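Local coordinates for protein sortase, SrtB family (Streptococcus pneumoniae PCS8235, PDB 4Y4Q) that probably acts as a cysteine transpeptidase of the sortase B family in the formation of the type II pilus, at residues F180-P185 with I218-T223. Sequence-based numbering, arbitrary orientation.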
ATOM      1  N   PHE A 180     -16.298  -2.917  -1.047  1.00 29.83           N
ATOM      2  CA  PHE A 180     -15.695  -3.916  -1.922  1.00 27.82           C
ATOM      3  C   PHE A 180     -15.346  -3.358  -3.301  1.00 33.56           C
ATOM      4  O   PHE A 180     -14.545  -3.940  -4.008  1.00 41.28           O
ATOM      5  CB  PHE A 180     -16.588  -5.144  -2.005  1.00 29.97           C
ATOM      6  CG  PHE A 180     -16.925  -5.712  -0.666  1.00 38.30           C
ATOM      7  CD1 PHE A 180     -15.927  -6.215   0.156  1.00 39.98           C
ATOM      8  CD2 PHE A 180     -18.232  -5.718  -0.207  1.00 39.18           C
ATOM      9  CE1 PHE A 180     -16.237  -6.736   1.410  1.00 40.62           C
ATOM     10  CE2 PHE A 180     -18.548  -6.243   1.043  1.00 43.98           C
ATOM     11  CZ  PHE A 180     -17.555  -6.752   1.846  1.00 39.63           C
ATOM     12  N   ASN A 181     -15.919  -2.216  -3.669  1.00 32.32           N
ATOM     13  CA  ASN A 181     -15.509  -1.536  -4.899  1.00 32.44           C
ATOM     14  C   ASN A 181     -14.008  -1.250  -4.895  1.00 38.50           C
ATOM     15  O   ASN A 181     -13.389  -1.177  -5.950  1.00 43.83           O
ATOM     16  CB  ASN A 181     -16.250  -0.202  -5.058  1.00 27.92           C
ATOM     17  CG  ASN A 181     -17.711  -0.380  -5.374  1.00 59.89           C
ATOM     18  OD1 ASN A 181     -18.069  -1.067  -6.330  1.00 61.84           O
ATOM     19  ND2 ASN A 181     -18.572   0.228  -4.561  1.00 60.31           N
ATOM     20  N   ILE A 182     -13.442  -1.068  -3.700  1.00 30.48           N
ATOM     21  CA  ILE A 182     -12.036  -0.686  -3.547  1.00 25.85           C
ATOM     22  C   ILE A 182     -11.168  -1.878  -3.144  1.00 23.34           C
ATOM     23  O   ILE A 182     -10.062  -2.078  -3.662  1.00 30.44           O
ATOM     24  CB  ILE A 182     -11.891   0.362  -2.445  1.00 25.02           C
ATOM     25  CG1 ILE A 182     -12.752   1.590  -2.759  1.00 24.29           C
ATOM     26  CG2 ILE A 182     -10.389   0.666  -2.165  1.00 20.08           C
ATOM     27  CD1 ILE A 182     -12.335   2.346  -3.986  1.00 30.43           C
ATOM     28  N   TYR A 183     -11.670  -2.644  -2.184  1.00 24.20           N
ATOM     29  CA  TYR A 183     -10.964  -3.801  -1.653  1.00 22.46           C
ATOM     30  C   TYR A 183     -11.307  -5.047  -2.463  1.00 29.31           C
ATOM     31  O   TYR A 183     -11.923  -5.981  -1.945  1.00 28.20           O
ATOM     32  CB  TYR A 183     -11.339  -4.012  -0.177  1.00 23.44           C
ATOM     33  CG  TYR A 183     -10.855  -2.902   0.743  1.00 26.43           C
ATOM     34  CD1 TYR A 183      -9.530  -2.851   1.163  1.00 26.61           C
ATOM     35  CD2 TYR A 183     -11.724  -1.897   1.178  1.00 28.09           C
ATOM     36  CE1 TYR A 183      -9.081  -1.826   2.003  1.00 32.76           C
ATOM     37  CE2 TYR A 183     -11.290  -0.882   2.009  1.00 32.23           C
ATOM     38  CZ  TYR A 183      -9.962  -0.854   2.416  1.00 31.34           C
ATOM     39  OH  TYR A 183      -9.517   0.150   3.246  1.00 31.62           O
ATOM     40  N   ASP A 184     -10.904  -5.045  -3.731  1.00 29.50           N
ATOM     41  CA  ASP A 184     -11.068  -6.193  -4.638  1.00 30.26           C
ATOM     42  C   ASP A 184      -9.709  -6.404  -5.285  1.00 26.16           C
ATOM     43  O   ASP A 184      -9.423  -5.840  -6.343  1.00 25.33           O
ATOM     44  CB  ASP A 184     -12.097  -5.855  -5.713  1.00 27.16           C
ATOM     45  CG  ASP A 184     -12.444  -7.038  -6.603  1.00 36.60           C
ATOM     46  OD1 ASP A 184     -11.715  -8.055  -6.611  1.00 36.66           O
ATOM     47  OD2 ASP A 184     -13.469  -6.942  -7.304  1.00 38.85           O
ATOM     48  N   PRO A 185      -8.850  -7.198  -4.637  1.00 27.88           N
ATOM     49  CA  PRO A 185      -7.457  -7.283  -5.083  1.00 29.15           C
ATOM     50  C   PRO A 185      -7.320  -8.206  -6.291  1.00 29.51           C
ATOM     51  O   PRO A 185      -8.138  -9.112  -6.476  1.00 35.45           O
ATOM     52  CB  PRO A 185      -6.752  -7.903  -3.870  1.00 32.57           C
ATOM     53  CG  PRO A 185      -7.825  -8.852  -3.292  1.00 35.71           C
ATOM     54  CD  PRO A 185      -9.152  -8.127  -3.528  1.00 28.22           C
ATOM     55  N   ILE A 218      -0.114  -1.224  -9.416  1.00 25.45           N
ATOM     56  CA  ILE A 218      -0.307  -0.302  -8.307  1.00 27.20           C
ATOM     57  C   ILE A 218      -0.436  -1.008  -6.963  1.00 26.41           C
ATOM     58  O   ILE A 218      -0.654  -2.231  -6.883  1.00 28.29           O
ATOM     59  CB  ILE A 218      -1.517   0.591  -8.533  1.00 29.37           C
ATOM     60  CG1 ILE A 218      -2.805  -0.219  -8.433  1.00 24.74           C
ATOM     61  CG2 ILE A 218      -1.435   1.285  -9.910  1.00 29.74           C
ATOM     62  CD1 ILE A 218      -3.993   0.654  -8.711  1.00 16.94           C
ATOM     63  N   ILE A 219      -0.291  -0.224  -5.906  1.00 23.41           N
ATOM     64  CA  ILE A 219      -0.374  -0.735  -4.549  1.00 25.52           C
ATOM     65  C   ILE A 219      -1.329   0.146  -3.737  1.00 32.07           C
ATOM     66  O   ILE A 219      -1.257   1.380  -3.808  1.00 33.83           O
ATOM     67  CB  ILE A 219       0.991  -0.690  -3.888  1.00 29.54           C
ATOM     68  CG1 ILE A 219       1.939  -1.677  -4.565  1.00 34.25           C
ATOM     69  CG2 ILE A 219       0.883  -1.003  -2.420  1.00 35.39           C
ATOM     70  CD1 ILE A 219       3.356  -1.572  -4.038  1.00 37.99           C
ATOM     71  N   LEU A 220      -2.226  -0.483  -2.979  1.00 25.19           N
ATOM     72  CA  LEU A 220      -3.086   0.248  -2.057  1.00 24.50           C
ATOM     73  C   LEU A 220      -2.620  -0.039  -0.647  1.00 27.94           C
ATOM     74  O   LEU A 220      -2.643  -1.190  -0.187  1.00 27.27           O
ATOM     75  CB  LEU A 220      -4.558  -0.151  -2.195  1.00 23.86           C
ATOM     76  CG  LEU A 220      -5.351   0.337  -3.414  1.00 28.76           C
ATOM     77  CD1 LEU A 220      -4.925  -0.408  -4.666  1.00 28.49           C
ATOM     78  CD2 LEU A 220      -6.833   0.149  -3.194  1.00 27.87           C
ATOM     79  N   LEU A 221      -2.181   1.000   0.046  1.00 23.34           N
ATOM     80  CA  LEU A 221      -1.753   0.815   1.427  1.00 28.89           C
ATOM     81  C   LEU A 221      -2.863   1.340   2.322  1.00 26.55           C
ATOM     82  O   LEU A 221      -3.202   2.527   2.280  1.00 30.71           O
ATOM     83  CB  LEU A 221      -0.433   1.547   1.693  1.00 25.43           C
ATOM     84  CG  LEU A 221      -0.007   1.714   3.160  1.00 33.25           C
ATOM     85  CD1 LEU A 221       0.125   0.381   3.861  1.00 29.31           C
ATOM     86  CD2 LEU A 221       1.308   2.491   3.246  1.00 32.96           C
ATOM     87  N   SER A 222      -3.411   0.456   3.147  1.00 24.58           N
ATOM     88  CA  SER A 222      -4.641   0.753   3.874  1.00 25.93           C
ATOM     89  C   SER A 222      -4.450   0.615   5.377  1.00 27.72           C
ATOM     90  O   SER A 222      -3.858  -0.362   5.844  1.00 30.52           O
ATOM     91  CB  SER A 222      -5.734  -0.228   3.400  1.00 23.16           C
ATOM     92  OG  SER A 222      -6.882  -0.206   4.242  1.00 25.46           O
ATOM     93  N   THR A 223      -4.982   1.563   6.142  1.00 27.81           N
ATOM     94  CA  THR A 223      -4.870   1.499   7.594  1.00 42.80           C
ATOM     95  C   THR A 223      -6.103   2.047   8.311  1.00 43.90           C
ATOM     96  O   THR A 223      -6.965   2.677   7.689  1.00 41.76           O
ATOM     97  CB  THR A 223      -3.640   2.263   8.100  1.00 48.03           C
ATOM     98  OG1 THR A 223      -3.361   1.863   9.448  1.00 58.24           O
ATOM     99  CG2 THR A 223      -3.907   3.754   8.069  1.00 40.25           C
TER
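Ile182 meets Leu220 and Tyr183 meets Ser222, where a loop of the sortase beta-barrel packs against strand 218-225 at two residues. The loop joins strand 163-176 to helix 190-202. Backbones stay apart: the CA atoms of Tyr183 and Leu220, the nearest pair, are 8.9 Å from each other. The contact is made by side chains alone. The apolar part is buried. CG2 of Ile182 meets CD2 of Leu220 at 3.7 Å, and the two side chains cross at about a right angle. Leu200 of helix 190-202 and Ile234 of strand 231-240 also pack on Ile182, and Tyr196 touches Leu220. The hydroxyl of Tyr196 donates a hydrogen bond to O of Ile182, which ties the loop to the helix. The outer side is looser. Phe180 and Asn181 are exposed and do not touch the strand. Tyr183, the centre of an inverse gamma turn, is partly exposed but reaches inward. Its side chain also touches Tyr128, Arg232 and Ile234. Ser222 meets the edge of this ring, with CB in the ring plane. A chi1 of 168° turns OG of Ser222 away from its own backbone N and toward the phenol, and a hydrogen bond of 2.8 Å links it to OH of Tyr183.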